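Local coordinates for protein GCN5-related N-acetyltransferase:Aminotransferase, class-II (Rhodopseudomonas palustris, PDB 2FIW) that probably transfers the acetyl group of acetyl coenzyme A to an amine of an acceptor, as a GCN5-related N-acetyltransferase, at residues 134-142 against 152-160. Sequence-based numbering, arbitrary orientation.
Sequences RGYVAKQRN and ANTTMTKSL. With ACO (acetyl coenzyme *a), chain C.
N142 reaches N153 and T155 through one amide nitrogen. Its ND2 gives a nearly straight bond to N153 OD1 (2.7 Å, 169° at the hydrogen) and a second to T155 OG1 (2.9 Å). Both acceptors lie close to the N142 amide plane, while the two amide planes stand 75° apart. T155 OG1 is also bonded to D122. Replacing N142 by alanine removes ND2, which would probably leave N153 OD1 without this donor, T155 OG1 with D122 alone of the two, and the N153 amide less fixed.

On the face with A138 and T154, R141 NE makes a weak bond to T154 OG1, and A152 CB lies over the guanidinium. The main charge partner of R141 is D125.

K158 CB sits 3.6 Å above the centre of the Y136 ring. Its extended chain carries NZ to a weak bond with R134 O and a salt bridge with E108, which also binds Y136 OH.

The backbones pair antiparallel, the register shifting by one where K139 N (2.7 Å) and Q140 N (3.3 Å, weak) both face T155 O, a classic beta bulge. R134 turns its guanidinium edge to the coenzyme 3'-phosphate; the modelled NH1 contact is doubtfully short. This is the C-terminal beta hairpin of the GNAT fold, with 137-146 as edge strand.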
ATOM      1  N   ARG A 134      -0.905 -12.078   7.690  1.00 44.96           N
ATOM      2  CA  ARG A 134      -0.525 -12.660   6.403  1.00 45.06           C
ATOM      3  C   ARG A 134       0.924 -13.096   6.499  1.00 45.30           C
ATOM      4  O   ARG A 134       1.638 -13.151   5.502  1.00 45.44           O
ATOM      5  CB  ARG A 134      -0.694 -11.662   5.249  1.00 45.23           C
ATOM      6  CG  ARG A 134      -1.917 -10.739   5.307  1.00 46.42           C
ATOM      7  CD  ARG A 134      -3.205 -11.523   5.128  1.00 48.46           C
ATOM      8  NE  ARG A 134      -4.399 -10.717   4.849  1.00 49.85           N
ATOM      9  CZ  ARG A 134      -5.031  -9.948   5.740  1.00 51.31           C
ATOM     10  NH1 ARG A 134      -4.560  -9.798   6.969  1.00 49.41           N
ATOM     11  NH2 ARG A 134      -6.129  -9.290   5.393  1.00 53.09           N
ATOM     12  N   GLY A 135       1.361 -13.386   7.715  1.00 45.42           N
ATOM     13  CA  GLY A 135       2.664 -13.995   7.931  1.00 45.58           C
ATOM     14  C   GLY A 135       3.858 -13.062   7.978  1.00 45.26           C
ATOM     15  O   GLY A 135       4.992 -13.531   8.035  1.00 45.70           O
ATOM     16  N   TYR A 136       3.623 -11.754   7.951  1.00 45.09           N
ATOM     17  CA  TYR A 136       4.710 -10.783   8.138  1.00 44.66           C
ATOM     18  C   TYR A 136       5.055 -10.642   9.616  1.00 45.10           C
ATOM     19  O   TYR A 136       4.160 -10.502  10.468  1.00 44.89           O
ATOM     20  CB  TYR A 136       4.349  -9.421   7.540  1.00 44.06           C
ATOM     21  CG  TYR A 136       4.301  -9.442   6.033  1.00 43.21           C
ATOM     22  CD1 TYR A 136       3.226 -10.039   5.359  1.00 42.08           C
ATOM     23  CD2 TYR A 136       5.325  -8.869   5.278  1.00 40.89           C
ATOM     24  CE1 TYR A 136       3.186 -10.071   3.975  1.00 41.99           C
ATOM     25  CE2 TYR A 136       5.290  -8.890   3.900  1.00 40.61           C
ATOM     26  CZ  TYR A 136       4.222  -9.491   3.257  1.00 42.44           C
ATOM     27  OH  TYR A 136       4.183  -9.528   1.894  1.00 43.45           O
ATOM     28  N   VAL A 137       6.354 -10.673   9.911  1.00 45.39           N
ATOM     29  CA  VAL A 137       6.819 -10.647  11.286  1.00 45.95           C
ATOM     30  C   VAL A 137       7.606  -9.379  11.556  1.00 46.25           C
ATOM     31  O   VAL A 137       8.562  -9.078  10.842  1.00 46.33           O
ATOM     32  CB  VAL A 137       7.670 -11.901  11.612  1.00 46.28           C
ATOM     33  CG1 VAL A 137       8.346 -11.773  12.980  1.00 46.33           C
ATOM     34  CG2 VAL A 137       6.809 -13.172  11.528  1.00 46.05           C
ATOM     35  N   ALA A 138       7.203  -8.656  12.602  1.00 46.80           N
ATOM     36  CA  ALA A 138       7.832  -7.393  12.992  1.00 47.20           C
ATOM     37  C   ALA A 138       9.297  -7.578  13.347  1.00 47.94           C
ATOM     38  O   ALA A 138       9.641  -8.384  14.207  1.00 48.41           O
ATOM     39  CB  ALA A 138       7.090  -6.774  14.149  1.00 47.07           C
ATOM     40  N   LYS A 139      10.161  -6.831  12.677  1.00 48.41           N
ATOM     41  CA  LYS A 139      11.586  -6.937  12.910  1.00 48.87           C
ATOM     42  C   LYS A 139      12.181  -5.693  13.550  1.00 48.60           C
ATOM     43  O   LYS A 139      13.072  -5.803  14.392  1.00 48.57           O
ATOM     44  CB  LYS A 139      12.331  -7.288  11.611  1.00 49.50           C
ATOM     45  CG  LYS A 139      12.029  -8.709  11.078  1.00 51.11           C
ATOM     46  CD  LYS A 139      11.921  -9.754  12.215  1.00 53.03           C
ATOM     47  CE  LYS A 139      11.935 -11.174  11.700  1.00 53.03           C
ATOM     48  NZ  LYS A 139      13.325 -11.583  11.324  1.00 56.17           N
ATOM     49  N   GLN A 140      11.683  -4.519  13.166  1.00 48.17           N
ATOM     50  CA  GLN A 140      12.319  -3.257  13.550  1.00 47.76           C
ATOM     51  C   GLN A 140      11.322  -2.103  13.521  1.00 47.00           C
ATOM     52  O   GLN A 140      10.690  -1.843  12.497  1.00 47.56           O
ATOM     53  CB  GLN A 140      13.522  -2.980  12.624  1.00 47.99           C
ATOM     54  CG  GLN A 140      14.407  -1.806  13.006  1.00 49.52           C
ATOM     55  CD  GLN A 140      14.824  -1.831  14.471  1.00 52.84           C
ATOM     56  OE1 GLN A 140      14.305  -1.067  15.284  1.00 53.53           O
ATOM     57  NE2 GLN A 140      15.756  -2.722  14.817  1.00 54.75           N
ATOM     58  N   ARG A 141      11.169  -1.433  14.657  1.00 45.61           N
ATOM     59  CA  ARG A 141      10.378  -0.223  14.751  1.00 44.40           C
ATOM     60  C   ARG A 141      11.247   0.934  14.245  1.00 43.94           C
ATOM     61  O   ARG A 141      12.410   1.044  14.621  1.00 44.55           O
ATOM     62  CB  ARG A 141       9.904  -0.034  16.205  1.00 44.50           C
ATOM     63  CG  ARG A 141       9.086   1.218  16.515  1.00 43.51           C
ATOM     64  CD  ARG A 141       7.728   0.844  17.151  1.00 43.44           C
ATOM     65  NE  ARG A 141       6.735   0.820  16.089  1.00 41.89           N
ATOM     66  CZ  ARG A 141       5.661   1.597  15.982  1.00 40.47           C
ATOM     67  NH1 ARG A 141       5.309   2.459  16.917  1.00 36.64           N
ATOM     68  NH2 ARG A 141       4.894   1.460  14.912  1.00 42.40           N
ATOM     69  N   ASN A 142      10.702   1.756  13.349  1.00 42.53           N
ATOM     70  CA  ASN A 142      11.431   2.880  12.769  1.00 41.04           C
ATOM     71  C   ASN A 142      10.646   4.166  12.883  1.00 40.14           C
ATOM     72  O   ASN A 142       9.454   4.169  13.171  1.00 40.05           O
ATOM     73  CB  ASN A 142      11.718   2.691  11.268  1.00 41.15           C
ATOM     74  CG  ASN A 142      11.909   1.242  10.854  1.00 41.38           C
ATOM     75  OD1 ASN A 142      12.893   0.583  11.225  1.00 42.13           O
ATOM     76  ND2 ASN A 142      10.987   0.750  10.038  1.00 39.30           N
ATOM     77  N   ALA A 152       6.046   6.985  12.871  1.00 35.25           N
ATOM     78  CA  ALA A 152       6.518   5.643  13.206  1.00 35.42           C
ATOM     79  C   ALA A 152       6.035   4.635  12.162  1.00 36.12           C
ATOM     80  O   ALA A 152       5.001   4.846  11.517  1.00 35.99           O
ATOM     81  CB  ALA A 152       6.052   5.234  14.579  1.00 34.70           C
ATOM     82  N   ASN A 153       6.816   3.570  11.982  1.00 36.62           N
ATOM     83  CA  ASN A 153       6.373   2.371  11.289  1.00 37.45           C
ATOM     84  C   ASN A 153       7.210   1.195  11.733  1.00 38.18           C
ATOM     85  O   ASN A 153       8.087   1.349  12.569  1.00 38.72           O
ATOM     86  CB  ASN A 153       6.339   2.523   9.749  1.00 37.39           C
ATOM     87  CG  ASN A 153       7.705   2.761   9.138  1.00 36.15           C
ATOM     88  OD1 ASN A 153       8.681   2.082   9.457  1.00 34.88           O
ATOM     89  ND2 ASN A 153       7.769   3.723   8.232  1.00 34.38           N
ATOM     90  N   THR A 154       6.913   0.017  11.202  1.00 38.99           N
ATOM     91  CA  THR A 154       7.611  -1.194  11.581  1.00 39.54           C
ATOM     92  C   THR A 154       7.997  -1.956  10.321  1.00 40.18           C
ATOM     93  O   THR A 154       7.155  -2.210   9.439  1.00 40.22           O
ATOM     94  CB  THR A 154       6.726  -2.096  12.477  1.00 39.22           C
ATOM     95  OG1 THR A 154       6.066  -1.294  13.453  1.00 40.10           O
ATOM     96  CG2 THR A 154       7.549  -3.144  13.206  1.00 38.94           C
ATOM     97  N   THR A 155       9.274  -2.314  10.249  1.00 40.74           N
ATOM     98  CA  THR A 155       9.774  -3.228   9.233  1.00 41.12           C
ATOM     99  C   THR A 155       9.308  -4.624   9.616  1.00 41.72           C
ATOM    100  O   THR A 155       9.484  -5.053  10.743  1.00 41.54           O
ATOM    101  CB  THR A 155      11.313  -3.170   9.132  1.00 40.85           C
ATOM    102  OG1 THR A 155      11.717  -1.815   8.925  1.00 39.89           O
ATOM    103  CG2 THR A 155      11.821  -4.030   7.981  1.00 40.57           C
HETATM  104  N   MSE A 156       8.661  -5.294   8.671  1.00 42.69           N
HETATM  105  CA  MSE A 156       8.084  -6.614   8.878  1.00 43.88           C
HETATM  106  C   MSE A 156       8.439  -7.430   7.652  1.00 44.53           C
HETATM  107  O   MSE A 156       8.349  -6.933   6.530  1.00 44.19           O
HETATM  108  CB  MSE A 156       6.559  -6.540   9.018  1.00 44.07           C
HETATM  109  CG  MSE A 156       6.060  -5.472   9.978  1.00 43.56           C
HETATM  110 SE   MSE A 156       4.185  -5.596  10.317  0.70 44.80          SE
HETATM  111  CE  MSE A 156       3.971  -4.024  11.270  1.00 46.79           C
ATOM    112  N   THR A 157       8.860  -8.671   7.863  1.00 45.47           N
ATOM    113  CA  THR A 157       9.320  -9.520   6.756  1.00 46.79           C
ATOM    114  C   THR A 157       8.523 -10.815   6.662  1.00 47.12           C
ATOM    115  O   THR A 157       8.040 -11.325   7.671  1.00 47.02           O
ATOM    116  CB  THR A 157      10.832  -9.850   6.865  1.00 46.70           C
ATOM    117  OG1 THR A 157      11.077 -10.533   8.099  1.00 48.12           O
ATOM    118  CG2 THR A 157      11.687  -8.581   6.816  1.00 46.07           C
ATOM    119  N   LYS A 158       8.373 -11.318   5.442  1.00 48.20           N
ATOM    120  CA  LYS A 158       7.734 -12.605   5.200  1.00 49.37           C
ATOM    121  C   LYS A 158       8.602 -13.495   4.312  1.00 50.77           C
ATOM    122  O   LYS A 158       9.055 -13.066   3.241  1.00 50.38           O
ATOM    123  CB  LYS A 158       6.360 -12.417   4.557  1.00 49.16           C
ATOM    124  CG  LYS A 158       5.540 -13.707   4.443  1.00 48.17           C
ATOM    125  CD  LYS A 158       4.316 -13.502   3.586  1.00 45.46           C
ATOM    126  CE  LYS A 158       3.481 -14.756   3.504  1.00 45.64           C
ATOM    127  NZ  LYS A 158       2.166 -14.481   2.849  1.00 45.03           N
ATOM    128  N   SER A 159       8.828 -14.731   4.769  1.00 52.60           N
ATOM    129  CA  SER A 159       9.492 -15.767   3.958  1.00 54.37           C
ATOM    130  C   SER A 159       8.518 -16.266   2.888  1.00 55.18           C
ATOM    131  O   SER A 159       7.343 -16.539   3.189  1.00 55.71           O
ATOM    132  CB  SER A 159       9.956 -16.934   4.836  1.00 54.57           C
ATOM    133  OG  SER A 159      11.085 -17.595   4.261  1.00 56.08           O
ATOM    134  N   LEU A 160       8.993 -16.374   1.647  1.00 55.92           N
ATOM    135  CA  LEU A 160       8.137 -16.771   0.528  1.00 56.78           C
ATOM    136  C   LEU A 160       8.180 -18.284   0.249  1.00 57.49           C
ATOM    137  O   LEU A 160       9.204 -18.959   0.462  1.00 58.08           O
ATOM    138  CB  LEU A 160       8.498 -15.972  -0.733  1.00 56.92           C
ATOM    139  CG  LEU A 160       7.698 -14.723  -1.146  1.00 57.43           C
ATOM    140  CD1 LEU A 160       7.156 -13.914   0.050  1.00 58.14           C
ATOM    141  CD2 LEU A 160       8.527 -13.820  -2.078  1.00 55.99           C
TER
HETATM  142  N1A ACO C 200     -16.051  -9.456   6.928  1.00 75.65           N
HETATM  143  C2A ACO C 200     -15.209  -9.193   7.948  1.00 75.21           C
HETATM  144  N3A ACO C 200     -13.910  -8.912   7.731  1.00 75.42           N
HETATM  145  C4A ACO C 200     -13.377  -8.872   6.469  1.00 75.58           C
HETATM  146  C5A ACO C 200     -14.179  -9.129   5.369  1.00 75.66           C
HETATM  147  C6A ACO C 200     -15.615  -9.442   5.638  1.00 75.66           C
HETATM  148  N6A ACO C 200     -16.474  -9.709   4.623  1.00 75.39           N
HETATM  149  N7A ACO C 200     -13.405  -9.027   4.265  1.00 74.97           N
HETATM  150  C8A ACO C 200     -12.153  -8.709   4.674  1.00 75.13           C
HETATM  151  N9A ACO C 200     -12.142  -8.625   6.012  1.00 74.85           N
HETATM  152  C1B ACO C 200     -11.009  -8.294   6.918  1.00 73.98           C
HETATM  153  C2B ACO C 200      -9.801  -9.204   6.803  1.00 72.43           C
HETATM  154  O2B ACO C 200      -9.976 -10.390   7.579  1.00 72.08           O
HETATM  155  C3B ACO C 200      -8.700  -8.318   7.363  1.00 71.99           C
HETATM  156  O3B ACO C 200      -8.495  -8.557   8.757  1.00 74.48           O
HETATM  157  P3B ACO C 200      -7.082  -8.248   9.489  1.00 78.25           P
HETATM  158  O7A ACO C 200      -6.984  -6.737   9.668  1.00 77.57           O
HETATM  159  O8A ACO C 200      -6.037  -8.784   8.538  1.00 78.43           O
HETATM  160  O9A ACO C 200      -7.213  -9.021  10.783  1.00 77.56           O
HETATM  161  C4B ACO C 200      -9.178  -6.877   7.143  1.00 68.95           C
HETATM  162  O4B ACO C 200     -10.541  -6.953   6.719  1.00 71.09           O
HETATM  163  C5B ACO C 200      -8.372  -6.140   6.073  1.00 63.02           C
HETATM  164  O5B ACO C 200      -8.258  -7.002   4.931  1.00 54.79           O
HETATM  165  P1A ACO C 200      -8.541  -6.510   3.426  1.00 48.53           P
HETATM  166  O1A ACO C 200     -10.019  -6.223   3.254  1.00 49.51           O
HETATM  167  O2A ACO C 200      -7.844  -7.529   2.554  1.00 48.16           O
HETATM  168  O3A ACO C 200      -7.686  -5.139   3.397  1.00 45.60           O
HETATM  169  P2A ACO C 200      -8.282  -3.722   2.981  1.00 41.65           P
HETATM  170  O4A ACO C 200      -9.203  -3.267   4.080  1.00 44.71           O
HETATM  171  O5A ACO C 200      -8.796  -3.840   1.575  1.00 42.12           O
HETATM  172  O6A ACO C 200      -6.974  -2.767   2.956  1.00 43.66           O
HETATM  173  CBP ACO C 200      -5.129  -1.500   4.045  1.00 45.02           C
HETATM  174  CCP ACO C 200      -5.900  -2.823   3.907  1.00 43.57           C
HETATM  175  CDP ACO C 200      -4.140  -1.659   5.193  1.00 43.26           C
HETATM  176  CEP ACO C 200      -4.392  -1.193   2.751  1.00 45.09           C
HETATM  177  CAP ACO C 200      -6.089  -0.315   4.314  1.00 44.88           C
HETATM  178  OAP ACO C 200      -6.689  -0.402   5.618  1.00 45.36           O
HETATM  179  C9P ACO C 200      -5.559   1.095   4.075  1.00 44.20           C
HETATM  180  O9P ACO C 200      -5.657   1.652   2.872  1.00 43.50           O
HETATM  181  N8P ACO C 200      -5.053   1.751   5.037  1.00 43.74           N
HETATM  182  C7P ACO C 200      -4.530   3.123   5.071  1.00 45.27           C
HETATM  183  C6P ACO C 200      -3.222   3.317   4.302  1.00 44.80           C
HETATM  184  C5P ACO C 200      -2.170   2.436   4.904  1.00 46.14           C
HETATM  185  O5P ACO C 200      -2.043   2.343   6.118  1.00 47.39           O
HETATM  186  N4P ACO C 200      -1.414   1.769   4.046  1.00 46.34           N
HETATM  187  C3P ACO C 200      -0.359   0.841   4.399  1.00 48.95           C
HETATM  188  C2P ACO C 200       0.907   1.654   4.615  1.00 51.29           C
HETATM  189  S1P ACO C 200       2.193   0.465   4.518  1.00 52.22           S
HETATM  190  C   ACO C 200       2.875   0.702   3.016  1.00 52.42           C
HETATM  191  O   ACO C 200       2.233   1.237   2.120  1.00 51.94           O
HETATM  192  CH3 ACO C 200       4.125   0.309   2.824  1.00 52.75           C
HETATM  193  O   HOH W   1       3.923  -0.163  12.401  1.00 33.24           O